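Local coordinates for protein fatty acyl CoA synthetase FADD13 (FATTY-ACYL-CoA SYNTHETASE) (Mycobacterium tuberculosis, PDB 3R44) that belongs to the ANL superfamily of AMP-binding enzymes, carrying a large AMP-binding region followed by a smaller C-terminal domain, at residues G19-Q24 with S232-V237; R31-V36 with D41-Y46; N50-R55 with F81-Y86; S252-E257 with P284-F289. All blocks are in the same frame, centred on the assembly; numbering follows the deposited sequence. Where two conformers were deposited one is given.

Contact 1 of 4, residues G19-Q24 with S232-V237; sequences GWMLRQ and SAMRGV
Met-21 and Met-234 each throw CG to the side opposite their own backbone N (chi1 -171° and 177°), run on extended through chi2 and bend only at the last torsion, in opposite senses, so that the two thioethers meet at an oblique angle between the helices. SD of Met-21 comes within 3.4 Å of CE of Met-234, a tight fit, while CE of Met-21 curls over the partner helix to 4.0 Å from the backbone N of Met-234. Unbranched, flexible methionines suit a place where the chain must bend to follow its partner. Beside them the helices come closer, with CA of Leu-22 only 6.0 Å from CA of Ala-233, and alanine is small enough to allow it. Its CB meets the CD1 branch of Leu-22 at 4.2 Å. All of this takes place at the C-terminal end of helix 223-235, where Gly-236 takes up positive phi, an easy conformation for glycine, and Arg-25 bonds to the carbonyl oxygens of Ala-233 and Met-234. Met-234 also touches His-196, and the side chain of Met-21 comes to about 5 Å from the bound histidine: the contact is an apolar helix-helix packing at the margin of the histidine pocket.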
loop_
_atom_site.group_PDB
_atom_site.type_symbol
_atom_site.label_atom_id
_atom_site.label_comp_id
_atom_site.label_asym_id
_atom_site.label_seq_id
_atom_site.Cartn_x
_atom_site.Cartn_y
_atom_site.Cartn_z
ATOM N N GLY A 19 13.490 11.182 11.810
ATOM C CA GLY A 19 13.737 10.901 13.210
ATOM C C GLY A 19 13.841 12.166 14.061
ATOM O O GLY A 19 13.355 12.211 15.199
ATOM N N TRP A 20 14.371 13.241 13.496
ATOM C CA TRP A 20 14.444 14.537 14.199
ATOM C C TRP A 20 13.072 15.140 14.275
ATOM O O TRP A 20 12.677 15.791 15.281
ATOM C CB TRP A 20 15.431 15.518 13.492
ATOM C CG TRP A 20 15.843 16.609 14.375
ATOM C CD1 TRP A 20 15.523 17.917 14.276
ATOM C CD2 TRP A 20 16.675 16.475 15.536
ATOM N NE1 TRP A 20 16.081 18.617 15.313
ATOM C CE2 TRP A 20 16.803 17.756 16.100
ATOM C CE3 TRP A 20 17.326 15.393 16.149
ATOM C CZ2 TRP A 20 17.585 17.994 17.248
ATOM C CZ3 TRP A 20 18.112 15.632 17.301
ATOM C CH2 TRP A 20 18.237 16.920 17.821
ATOM N N MET A 21 12.284 14.877 13.233
ATOM C CA MET A 21 10.893 15.296 13.274
ATOM C C MET A 21 10.145 14.733 14.473
ATOM O O MET A 21 9.328 15.436 15.123
ATOM C CB MET A 21 10.143 15.017 11.962
ATOM C CG MET A 21 8.788 15.625 11.929
ATOM S SD MET A 21 7.816 15.182 10.464
ATOM C CE MET A 21 7.546 13.435 10.939
ATOM N N LEU A 22 10.348 13.478 14.765
ATOM C CA LEU A 22 9.748 12.908 15.950
ATOM C C LEU A 22 10.205 13.652 17.203
ATOM O O LEU A 22 9.395 13.893 18.125
ATOM C CB LEU A 22 10.100 11.426 16.070
ATOM C CG LEU A 22 9.661 10.681 17.328
ATOM C CD1 LEU A 22 8.036 10.685 17.379
ATOM C CD2 LEU A 22 10.229 9.240 17.502
ATOM N N ARG A 23 11.486 13.947 17.282
ATOM C CA ARG A 23 12.008 14.693 18.435
ATOM C C ARG A 23 11.329 16.057 18.565
ATOM O O ARG A 23 11.025 16.506 19.656
ATOM C CB ARG A 23 13.526 14.823 18.381
ATOM C CG ARG A 23 14.065 15.451 19.593
ATOM C CD ARG A 23 15.376 16.095 19.310
ATOM N NE ARG A 23 16.041 16.465 20.575
ATOM C CZ ARG A 23 16.054 17.685 21.096
ATOM N NH1 ARG A 23 15.429 18.698 20.476
ATOM N NH2 ARG A 23 16.714 17.899 22.240
ATOM N N GLN A 24 11.067 16.695 17.443
ATOM C CA GLN A 24 10.407 17.996 17.436
ATOM C C GLN A 24 8.958 17.854 17.893
ATOM O O GLN A 24 8.488 18.673 18.680
ATOM C CB GLN A 24 10.509 18.638 16.084
ATOM C CG GLN A 24 11.918 19.091 15.766
ATOM C CD GLN A 24 12.081 19.614 14.369
ATOM O OE1 GLN A 24 11.363 19.228 13.467
ATOM N NE2 GLN A 24 13.047 20.511 14.182
ATOM N N SER A 232 1.236 10.984 11.506
ATOM C CA SER A 232 0.724 11.087 12.865
ATOM C C SER A 232 1.671 11.920 13.735
ATOM O O SER A 232 1.233 12.801 14.503
ATOM C CB SER A 232 0.462 9.712 13.475
ATOM O OG SER A 232 -0.684 9.122 12.868
ATOM N N ALA A 233 2.968 11.629 13.696
ATOM C CA ALA A 233 3.915 12.464 14.423
ATOM C C ALA A 233 3.952 13.896 13.884
ATOM O O ALA A 233 4.053 14.882 14.634
ATOM C CB ALA A 233 5.316 11.834 14.408
ATOM N N MET A 234 3.917 14.028 12.578
ATOM C CA MET A 234 3.918 15.339 11.951
ATOM C C MET A 234 2.782 16.227 12.445
ATOM O O MET A 234 3.003 17.382 12.799
ATOM C CB MET A 234 3.850 15.224 10.416
ATOM C CG MET A 234 3.774 16.554 9.778
ATOM S SD MET A 234 4.072 16.430 8.021
ATOM C CE MET A 234 5.588 15.494 7.965
ATOM N N ARG A 235 1.589 15.667 12.539
ATOM C CA ARG A 235 0.403 16.451 12.904
ATOM C C ARG A 235 0.090 16.398 14.417
ATOM O O ARG A 235 -0.691 17.219 14.901
ATOM C CB ARG A 235 -0.762 15.975 12.050
ATOM C CG ARG A 235 -2.223 16.506 12.369
ATOM C CD ARG A 235 -2.484 17.968 12.020
ATOM N NE ARG A 235 -1.925 18.843 13.019
ATOM C CZ ARG A 235 -2.121 20.161 13.089
ATOM N NH1 ARG A 235 -1.561 20.814 14.084
ATOM N NH2 ARG A 235 -2.880 20.818 12.195
ATOM N N GLY A 236 0.677 15.470 15.167
ATOM C CA GLY A 236 0.366 15.334 16.587
ATOM C C GLY A 236 -0.913 14.549 16.823
ATOM O O GLY A 236 -1.839 14.956 17.551
ATOM N N VAL A 237 -0.938 13.384 16.228
ATOM C CA VAL A 237 -2.082 12.449 16.262
ATOM C C VAL A 237 -1.667 11.304 17.126
ATOM O O VAL A 237 -0.501 10.895 17.100
ATOM C CB VAL A 237 -2.305 11.980 14.859
ATOM C CG1 VAL A 237 -3.233 10.758 14.780
ATOM C CG2 VAL A 237 -2.895 13.167 14.054
#

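Contact 2 of 4, residues R31-V36 with D41-Y46; sequences RLQAYV and DVRMTY
Ala-34 and Tyr-35 both give their N-H to one acceptor, the carbonyl O of Met-44, which makes a classic beta bulge in this antiparallel hairpin. The bond from Ala-34 N to Met-44 O is 2.7 Å long and lies in the carbonyl plane; that from Tyr-35 N to Met-44 O is longer, 3.2 Å. Met-44 N replies with an almost straight bond of 2.8 Å to Tyr-35 O. The bulge turns the methyl of Ala-34 toward its partner, and its CB stands 3.4 Å from the centroid of the Tyr-46 ring, 2° off the normal, a CH-pi contact in which the small methyl sits squarely over the centre of the ring. A water joins Ala-34 O to the hydroxyl of Tyr-46, which also bonds to Val-237 O. On the side of Val-36, Arg-43 bends at chi3 (-58°), laying one guanidinium face on Val-36 CG1 while NH2 pairs with Glu-257. Thr-45, at the N-cap of helix 46-62, uses its hydroxyl to cap a backbone N. Strand 42-45 is one of the two outermost strands of the mixed sheet; strand 33-37 lies between it and strand 238-241, Tyr-35 and Met-44 face helix 79-91, and Tyr-46 packs on helix 18-28.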
loop_
_atom_site.group_PDB
_atom_site.type_symbol
_atom_site.label_atom_id
_atom_site.label_comp_id
_atom_site.label_asym_id
_atom_site.label_seq_id
_atom_site.Cartn_x
_atom_site.Cartn_y
_atom_site.Cartn_z
ATOM N N ARG A 31 3.759 15.446 26.187
ATOM C CA ARG A 31 2.859 14.631 26.998
ATOM C C ARG A 31 1.628 14.166 26.246
ATOM O O ARG A 31 0.751 13.496 26.798
ATOM C CB ARG A 31 2.535 15.392 28.305
ATOM C CG ARG A 31 3.870 15.759 29.095
ATOM C CD ARG A 31 4.458 14.396 29.495
ATOM N NE ARG A 31 5.745 14.314 30.175
ATOM C CZ ARG A 31 5.905 14.061 31.480
ATOM N NH1 ARG A 31 4.853 13.923 32.320
ATOM N NH2 ARG A 31 7.142 13.970 31.966
ATOM N N LEU A 32 1.557 14.498 24.977
ATOM C CA LEU A 32 0.501 14.005 24.149
ATOM C C LEU A 32 0.672 12.524 23.888
ATOM O O LEU A 32 1.782 12.068 23.605
ATOM C CB LEU A 32 0.504 14.758 22.816
ATOM C CG LEU A 32 -0.440 14.246 21.739
ATOM C CD1 LEU A 32 -1.945 14.356 22.169
ATOM C CD2 LEU A 32 -0.188 15.063 20.480
ATOM N N GLN A 33 -0.392 11.729 24.044
ATOM C CA GLN A 33 -0.279 10.318 23.673
ATOM C C GLN A 33 0.135 10.063 22.220
ATOM O O GLN A 33 -0.419 10.672 21.256
ATOM C CB GLN A 33 -1.534 9.544 23.992
ATOM C CG GLN A 33 -1.914 9.533 25.473
ATOM C CD GLN A 33 -3.021 8.532 25.688
ATOM O OE1 GLN A 33 -4.082 8.658 25.140
ATOM N NE2 GLN A 33 -2.713 7.473 26.387
ATOM N N ALA A 34 1.160 9.231 22.054
ATOM C CA ALA A 34 1.692 8.912 20.714
ATOM C C ALA A 34 1.254 7.555 20.189
ATOM O O ALA A 34 1.007 7.378 18.991
ATOM C CB ALA A 34 3.251 9.001 20.720
ATOM N N TYR A 35 1.165 6.598 21.101
ATOM C CA TYR A 35 0.958 5.160 20.742
ATOM C C TYR A 35 0.222 4.467 21.839
ATOM O O TYR A 35 0.675 4.508 22.949
ATOM C CB TYR A 35 2.310 4.500 20.463
ATOM C CG TYR A 35 2.204 3.165 19.766
ATOM C CD1 TYR A 35 2.376 3.081 18.387
ATOM C CD2 TYR A 35 1.936 2.005 20.468
ATOM C CE1 TYR A 35 2.249 1.908 17.733
ATOM C CE2 TYR A 35 1.817 0.767 19.796
ATOM C CZ TYR A 35 1.988 0.762 18.421
ATOM O OH TYR A 35 1.927 -0.397 17.695
ATOM N N VAL A 36 -0.967 3.942 21.550
ATOM C CA VAL A 36 -1.820 3.290 22.507
ATOM C C VAL A 36 -2.180 1.925 21.883
ATOM O O VAL A 36 -2.798 1.879 20.815
ATOM C CB VAL A 36 -3.101 4.092 22.800
ATOM C CG1 VAL A 36 -3.964 3.320 23.791
ATOM C CG2 VAL A 36 -2.787 5.490 23.317
ATOM N N ASP A 41 -1.191 -3.532 26.527
ATOM C CA ASP A 41 -1.136 -2.499 27.554
ATOM C C ASP A 41 -0.060 -1.444 27.386
ATOM O O ASP A 41 0.539 -1.039 28.372
ATOM C CB ASP A 41 -1.048 -3.137 28.945
ATOM C CG ASP A 41 -2.106 -4.231 29.142
ATOM O OD1 ASP A 41 -3.329 -3.912 29.248
ATOM O OD2 ASP A 41 -1.715 -5.424 29.169
ATOM N N VAL A 42 0.145 -0.977 26.154
ATOM C CA VAL A 42 1.107 0.099 25.827
ATOM C C VAL A 42 0.335 1.431 25.714
ATOM O O VAL A 42 -0.687 1.510 25.031
ATOM C CB VAL A 42 1.831 -0.237 24.529
ATOM C CG1 VAL A 42 2.721 0.919 24.076
ATOM C CG2 VAL A 42 2.631 -1.581 24.684
ATOM N N ARG A 43 0.765 2.458 26.446
ATOM C CA ARG A 43 0.154 3.799 26.356
ATOM C C ARG A 43 1.309 4.791 26.516
ATOM O O ARG A 43 1.725 5.083 27.629
ATOM C CB ARG A 43 -0.947 4.042 27.402
ATOM C CG ARG A 43 -1.687 5.404 27.300
ATOM C CD ARG A 43 -2.909 5.529 28.338
ATOM N NE ARG A 43 -3.869 4.447 28.119
ATOM C CZ ARG A 43 -4.898 4.467 27.263
ATOM N NH1 ARG A 43 -5.193 5.543 26.491
ATOM N NH2 ARG A 43 -5.618 3.363 27.150
ATOM N N MET A 44 1.862 5.269 25.415
ATOM C CA MET A 44 3.105 6.044 25.474
ATOM C C MET A 44 2.908 7.429 24.945
ATOM O O MET A 44 2.218 7.586 23.966
ATOM C CB MET A 44 4.165 5.359 24.672
ATOM C CG MET A 44 4.666 4.122 25.404
ATOM S SD MET A 44 5.784 3.218 24.358
ATOM C CE MET A 44 7.086 4.387 23.972
ATOM N N THR A 45 3.536 8.413 25.598
ATOM C CA THR A 45 3.522 9.784 25.127
ATOM C C THR A 45 4.580 10.008 24.050
ATOM O O THR A 45 5.433 9.176 23.806
ATOM C CB THR A 45 3.837 10.744 26.227
ATOM O OG1 THR A 45 5.147 10.426 26.692
ATOM C CG2 THR A 45 2.814 10.638 27.418
ATOM N N TYR A 46 4.498 11.147 23.383
ATOM C CA TYR A 46 5.522 11.493 22.373
ATOM C C TYR A 46 6.929 11.535 22.968
ATOM O O TYR A 46 7.888 11.051 22.362
ATOM C CB TYR A 46 5.185 12.763 21.585
ATOM C CG TYR A 46 4.366 12.406 20.403
ATOM C CD1 TYR A 46 2.980 12.599 20.399
ATOM C CD2 TYR A 46 4.949 11.828 19.300
ATOM C CE1 TYR A 46 2.223 12.228 19.314
ATOM C CE2 TYR A 46 4.218 11.430 18.225
ATOM C CZ TYR A 46 2.845 11.621 18.211
ATOM O OH TYR A 46 2.154 11.205 17.062
HETATM O O HOH W 1 2.612 8.398 16.921
#

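Contact 3 of 4, residues N50-R55 with F81-Y86; sequences NALANR and FCCLFY
Ala-53 and Cys-83 mark the crossing of two helical segments, 50-55 and 81-86, whose axes approach to 7.7 Å at a crossing angle of -66°, with the two CA atoms 4.3 Å apart. This is a close helix-helix packing of the kind that small residues permit, within the AMP-binding region of the chain. Alanine on one side and cysteine on the other keep the backbones near enough for CA of Ala-53 to lie 3.7 Å from the carbonyl O of Cys-83. The cysteine leans between two neighbours, its CB near both Leu-52 CG and the backbone N of Ala-53. With chi1 at -71° its sulfur swings beside its own backbone N and fills the angle against the leucine, SG to Leu-52 CD2 being 3.7 Å. Leucine suits this spot because its flank, CB, CG and the CD2 branch, lies along the polarisable sulfur. Asn-50 and Asn-54, whose CB atoms point away from segment 81-86, both bond to Glu-162. One turn on from Cys-83, Tyr-86 turns its ring away from segment 50-55, toward Leu-22 and Ala-233 on two other helices, leaving only the root of the side chain to touch here: Tyr-86 CB meets Ala-53 CB at 3.7 Å.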
loop_
_atom_site.group_PDB
_atom_site.type_symbol
_atom_site.label_atom_id
_atom_site.label_comp_id
_atom_site.label_asym_id
_atom_site.label_seq_id
_atom_site.Cartn_x
_atom_site.Cartn_y
_atom_site.Cartn_z
ATOM N N ASN A 50 9.881 9.116 21.591
ATOM C CA ASN A 50 11.169 9.640 21.163
ATOM C C ASN A 50 12.309 8.942 21.950
ATOM O O ASN A 50 13.337 8.529 21.370
ATOM C CB ASN A 50 11.286 11.169 21.289
ATOM C CG ASN A 50 12.537 11.688 20.655
ATOM O OD1 ASN A 50 12.743 11.515 19.438
ATOM N ND2 ASN A 50 13.451 12.186 21.469
ATOM N N ALA A 51 12.131 8.770 23.265
ATOM C CA ALA A 51 13.136 8.088 24.089
ATOM C C ALA A 51 13.331 6.635 23.672
ATOM O O ALA A 51 14.434 6.159 23.567
ATOM C CB ALA A 51 12.783 8.177 25.556
ATOM N N LEU A 52 12.273 5.947 23.316
ATOM C CA LEU A 52 12.439 4.575 22.863
ATOM C C LEU A 52 13.111 4.532 21.477
ATOM O O LEU A 52 13.881 3.617 21.199
ATOM C CB LEU A 52 11.101 3.865 22.745
ATOM C CG LEU A 52 11.112 2.410 22.330
ATOM C CD1 LEU A 52 11.972 1.563 23.232
ATOM C CD2 LEU A 52 9.662 1.849 22.428
ATOM N N ALA A 53 12.767 5.458 20.585
ATOM C CA ALA A 53 13.507 5.563 19.320
ATOM C C ALA A 53 15.010 5.746 19.544
ATOM O O ALA A 53 15.839 5.162 18.827
ATOM C CB ALA A 53 12.921 6.708 18.427
ATOM N N ASN A 54 15.378 6.536 20.557
ATOM C CA ASN A 54 16.771 6.724 20.897
ATOM C C ASN A 54 17.408 5.438 21.383
ATOM O O ASN A 54 18.538 5.126 21.017
ATOM C CB ASN A 54 16.957 7.807 21.954
ATOM C CG ASN A 54 16.710 9.195 21.394
ATOM O OD1 ASN A 54 16.623 9.351 20.196
ATOM N ND2 ASN A 54 16.506 10.188 22.269
ATOM N N ARG A 55 16.701 4.730 22.241
ATOM C CA ARG A 55 17.162 3.382 22.656
ATOM C C ARG A 55 17.317 2.404 21.470
ATOM O O ARG A 55 18.300 1.669 21.416
ATOM C CB ARG A 55 16.249 2.806 23.743
ATOM C CG ARG A 55 16.357 3.575 25.076
ATOM C CD ARG A 55 15.830 2.821 26.276
ATOM N NE ARG A 55 14.845 3.697 26.893
ATOM C CZ ARG A 55 15.007 4.478 27.963
ATOM N NH1 ARG A 55 16.118 4.446 28.704
ATOM N NH2 ARG A 55 13.986 5.267 28.328
ATOM N N PHE A 81 8.424 -1.676 16.350
ATOM C CA PHE A 81 8.470 -1.546 14.897
ATOM C C PHE A 81 8.629 -0.055 14.580
ATOM O O PHE A 81 9.558 0.358 13.830
ATOM C CB PHE A 81 7.192 -2.118 14.284
ATOM C CG PHE A 81 7.234 -2.373 12.801
ATOM C CD1 PHE A 81 6.788 -3.602 12.309
ATOM C CD2 PHE A 81 7.606 -1.417 11.897
ATOM C CE1 PHE A 81 6.794 -3.904 10.952
ATOM C CE2 PHE A 81 7.635 -1.722 10.528
ATOM C CZ PHE A 81 7.238 -2.972 10.076
ATOM N N CYS A 82 7.750 0.769 15.152
ATOM C CA CYS A 82 7.772 2.225 14.831
ATOM C C CYS A 82 9.119 2.851 15.297
ATOM O O CYS A 82 9.729 3.655 14.602
ATOM C CB CYS A 82 6.668 2.937 15.566
ATOM S SG CYS A 82 5.044 2.459 15.010
ATOM N N CYS A 83 9.536 2.474 16.496
ATOM C CA CYS A 83 10.682 3.122 17.119
ATOM C C CYS A 83 11.959 2.610 16.475
ATOM O O CYS A 83 12.966 3.311 16.449
ATOM C CB CYS A 83 10.675 2.956 18.615
ATOM S SG CYS A 83 9.348 3.978 19.366
ATOM N N LEU A 84 11.906 1.406 15.890
ATOM C CA LEU A 84 13.084 0.901 15.111
ATOM C C LEU A 84 13.252 1.691 13.838
ATOM O O LEU A 84 14.392 2.016 13.416
ATOM C CB LEU A 84 12.990 -0.585 14.772
ATOM C CG LEU A 84 13.439 -1.425 15.965
ATOM C CD1 LEU A 84 12.940 -2.910 15.871
ATOM C CD2 LEU A 84 14.961 -1.381 16.231
ATOM N N PHE A 85 12.123 1.966 13.213
ATOM C CA PHE A 85 12.088 2.787 12.041
ATOM C C PHE A 85 12.621 4.221 12.333
ATOM O O PHE A 85 13.488 4.737 11.599
ATOM C CB PHE A 85 10.669 2.859 11.461
ATOM C CG PHE A 85 10.595 3.619 10.187
ATOM C CD1 PHE A 85 10.852 2.986 8.949
ATOM C CD2 PHE A 85 10.343 4.966 10.188
ATOM C CE1 PHE A 85 10.785 3.702 7.724
ATOM C CE2 PHE A 85 10.328 5.705 8.955
ATOM C CZ PHE A 85 10.536 5.058 7.732
ATOM N N TYR A 86 12.077 4.846 13.364
ATOM C CA TYR A 86 12.546 6.145 13.803
ATOM C C TYR A 86 14.018 6.158 14.242
ATOM O O TYR A 86 14.742 7.121 13.957
ATOM C CB TYR A 86 11.694 6.696 14.916
ATOM C CG TYR A 86 10.357 7.248 14.469
ATOM C CD1 TYR A 86 10.295 8.315 13.553
ATOM C CD2 TYR A 86 9.166 6.758 14.982
ATOM C CE1 TYR A 86 9.033 8.886 13.172
ATOM C CE2 TYR A 86 7.952 7.302 14.615
ATOM C CZ TYR A 86 7.893 8.347 13.693
ATOM O OH TYR A 86 6.716 8.927 13.330
#

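Contact 4 of 4, residues S252-E257 with P284-F289; sequences SLIVEE and PDFRYF
Apolar packing carries this contact, and Ile-254 supplies all of it from the helix side. Its two branches divide the work: CG2 reaches Phe-286 CD1 at 3.8 Å, and CD1, at the end of the longer branch, lies 4.2 Å from Phe-286 CE1 and 4.4 Å from Phe-289 CZ. A beta-branched residue with one short and one long arm suits a place where two rings must be met at once. Both approaches to the rings are slanting. The aromatic residues are themselves in touch: Phe-286, its CG swung opposite the backbone N (chi1 -167°), sets CZ 3.4 Å above the plane of the Phe-289 ring, over its centre, a fit that probably restricts both rings. Polar interactions lie at the margins. Glu-257, the first residue to leave helical geometry, pairs with Arg-213 besides its bond to Arg-43, two positive partners that would favour its charged form, while Arg-287 pairs with Asp-212. Around the apolar group the sheet and helices close in: strand 288-291 runs between strands 261-264 and 310-316, Ile-254 also rests on Leu-215 of strand 213-216, and Met-272 of helix 266-274 touches both Ile-254 and Phe-289.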
loop_
_atom_site.group_PDB
_atom_site.type_symbol
_atom_site.label_atom_id
_atom_site.label_comp_id
_atom_site.label_asym_id
_atom_site.label_seq_id
_atom_site.Cartn_x
_atom_site.Cartn_y
_atom_site.Cartn_z
ATOM N N SER A 252 -15.478 -1.635 19.935
ATOM C CA SER A 252 -15.211 -1.376 21.347
ATOM C C SER A 252 -13.958 -0.529 21.491
ATOM O O SER A 252 -13.850 0.326 22.350
ATOM C CB SER A 252 -14.981 -2.701 22.092
ATOM O OG SER A 252 -14.847 -2.475 23.480
ATOM N N LEU A 253 -12.983 -0.821 20.653
ATOM C CA LEU A 253 -11.700 -0.177 20.734
ATOM C C LEU A 253 -11.897 1.248 20.273
ATOM O O LEU A 253 -11.344 2.175 20.873
ATOM C CB LEU A 253 -10.698 -0.910 19.826
ATOM C CG LEU A 253 -9.328 -0.235 19.675
ATOM C CD1 LEU A 253 -8.709 0.093 21.053
ATOM C CD2 LEU A 253 -8.343 -1.069 18.783
ATOM N N ILE A 254 -12.664 1.415 19.198
ATOM C CA ILE A 254 -12.947 2.732 18.616
ATOM C C ILE A 254 -13.676 3.640 19.647
ATOM O O ILE A 254 -13.359 4.836 19.808
ATOM C CB ILE A 254 -13.759 2.563 17.317
ATOM C CG1 ILE A 254 -12.827 2.213 16.150
ATOM C CG2 ILE A 254 -14.619 3.792 16.994
ATOM C CD1 ILE A 254 -13.587 1.788 14.882
ATOM N N VAL A 255 -14.579 3.036 20.395
ATOM C CA VAL A 255 -15.287 3.758 21.459
ATOM C C VAL A 255 -14.411 4.062 22.654
ATOM O O VAL A 255 -14.323 5.246 23.054
ATOM C CB VAL A 255 -16.576 3.034 21.872
ATOM C CG1 VAL A 255 -17.260 3.728 23.041
ATOM C CG2 VAL A 255 -17.543 2.965 20.668
ATOM N N GLU A 256 -13.790 3.031 23.232
ATOM C CA GLU A 256 -12.949 3.168 24.413
ATOM C C GLU A 256 -11.818 4.168 24.222
ATOM O O GLU A 256 -11.465 4.871 25.172
ATOM C CB GLU A 256 -12.345 1.835 24.889
ATOM C CG GLU A 256 -13.338 0.830 25.330
ATOM C CD GLU A 256 -14.183 1.283 26.514
ATOM O OE1 GLU A 256 -13.674 2.029 27.386
ATOM O OE2 GLU A 256 -15.356 0.872 26.582
ATOM N N GLU A 257 -11.265 4.266 23.021
ATOM C CA GLU A 257 -10.097 5.131 22.786
ATOM C C GLU A 257 -10.443 6.361 21.997
ATOM O O GLU A 257 -9.566 7.103 21.532
ATOM C CB GLU A 257 -8.983 4.343 22.106
ATOM C CG GLU A 257 -8.307 3.378 23.028
ATOM C CD GLU A 257 -7.709 4.011 24.310
ATOM O OE1 GLU A 257 -7.282 5.195 24.367
ATOM O OE2 GLU A 257 -7.645 3.274 25.300
ATOM N N PRO A 284 -19.403 8.805 18.794
ATOM C CA PRO A 284 -19.617 10.187 18.315
ATOM C C PRO A 284 -18.335 10.915 17.915
ATOM O O PRO A 284 -18.426 11.882 17.167
ATOM C CB PRO A 284 -20.303 10.890 19.489
ATOM C CG PRO A 284 -20.022 10.003 20.693
ATOM C CD PRO A 284 -19.839 8.622 20.197
ATOM N N ASP A 285 -17.178 10.450 18.390
ATOM C CA ASP A 285 -15.915 11.094 18.024
ATOM C C ASP A 285 -15.442 10.602 16.654
ATOM O O ASP A 285 -14.551 11.229 16.075
ATOM C CB ASP A 285 -14.795 10.778 19.039
ATOM C CG ASP A 285 -15.061 11.338 20.458
ATOM O OD1 ASP A 285 -14.986 12.566 20.650
ATOM O OD2 ASP A 285 -15.274 10.531 21.385
ATOM N N PHE A 286 -15.947 9.460 16.158
ATOM C CA PHE A 286 -15.372 8.862 14.940
ATOM C C PHE A 286 -15.891 9.605 13.698
ATOM O O PHE A 286 -17.115 9.748 13.511
ATOM C CB PHE A 286 -15.754 7.383 14.832
ATOM C CG PHE A 286 -14.965 6.681 13.814
ATOM C CD1 PHE A 286 -13.723 6.173 14.126
ATOM C CD2 PHE A 286 -15.367 6.689 12.485
ATOM C CE1 PHE A 286 -12.955 5.562 13.152
ATOM C CE2 PHE A 286 -14.555 6.134 11.476
ATOM C CZ PHE A 286 -13.375 5.554 11.826
ATOM N N ARG A 287 -15.008 10.134 12.884
ATOM C CA ARG A 287 -15.426 10.924 11.739
ATOM C C ARG A 287 -15.366 10.180 10.433
ATOM O O ARG A 287 -16.296 10.296 9.656
ATOM C CB ARG A 287 -14.585 12.211 11.615
ATOM C CG ARG A 287 -14.561 13.021 12.887
ATOM C CD ARG A 287 -14.209 14.516 12.631
ATOM N NE ARG A 287 -12.864 14.639 12.038
ATOM C CZ ARG A 287 -11.708 14.620 12.708
ATOM N NH1 ARG A 287 -11.666 14.474 14.030
ATOM N NH2 ARG A 287 -10.556 14.781 12.019
ATOM N N TYR A 288 -14.254 9.505 10.140
ATOM C CA TYR A 288 -14.129 8.815 8.860
ATOM C C TYR A 288 -13.084 7.709 8.826
ATOM O O TYR A 288 -12.128 7.716 9.575
ATOM C CB TYR A 288 -13.850 9.845 7.705
ATOM C CG TYR A 288 -12.579 10.602 7.858
ATOM C CD1 TYR A 288 -11.382 10.125 7.327
ATOM C CD2 TYR A 288 -12.562 11.810 8.527
ATOM C CE1 TYR A 288 -10.262 10.838 7.438
ATOM C CE2 TYR A 288 -11.430 12.538 8.664
ATOM C CZ TYR A 288 -10.247 12.033 8.128
ATOM O OH TYR A 288 -9.034 12.680 8.243
ATOM N N PHE A 289 -13.240 6.810 7.874
ATOM C CA PHE A 289 -12.223 5.871 7.552
ATOM C C PHE A 289 -11.452 6.320 6.329
ATOM O O PHE A 289 -11.995 6.962 5.465
ATOM C CB PHE A 289 -12.839 4.518 7.226
ATOM C CG PHE A 289 -13.427 3.794 8.414
ATOM C CD1 PHE A 289 -12.618 3.076 9.303
ATOM C CD2 PHE A 289 -14.791 3.841 8.623
ATOM C CE1 PHE A 289 -13.177 2.394 10.391
ATOM C CE2 PHE A 289 -15.362 3.187 9.726
ATOM C CZ PHE A 289 -14.549 2.454 10.597
#

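In the fold
Contacts 1, 2 and 3 form one continuous cluster, their centres 12 to 13 Å apart. Tyr-46 of contact 2 reaches into contact 1, where Tyr-46 OH lies 2.7 Å from Val-237 O, and Tyr-86 of contact 3 brings its OH to 3.4 Å from Ala-233 CB. Contacts 2 and 3 meet more lightly, Met-44 CE lying 3.9 Å from Leu-52 CD2. Contact 4 stands apart on the same mixed sheet, with its centre about 17 Å from that of contact 2, yet the salt bridge from Arg-43 NH2 to Glu-257 OE2 (2.7 Å) ties them. The side chains of Met-21, Tyr-86 and Tyr-46 lie about 5, 9 and 14 Å from the bound histidine.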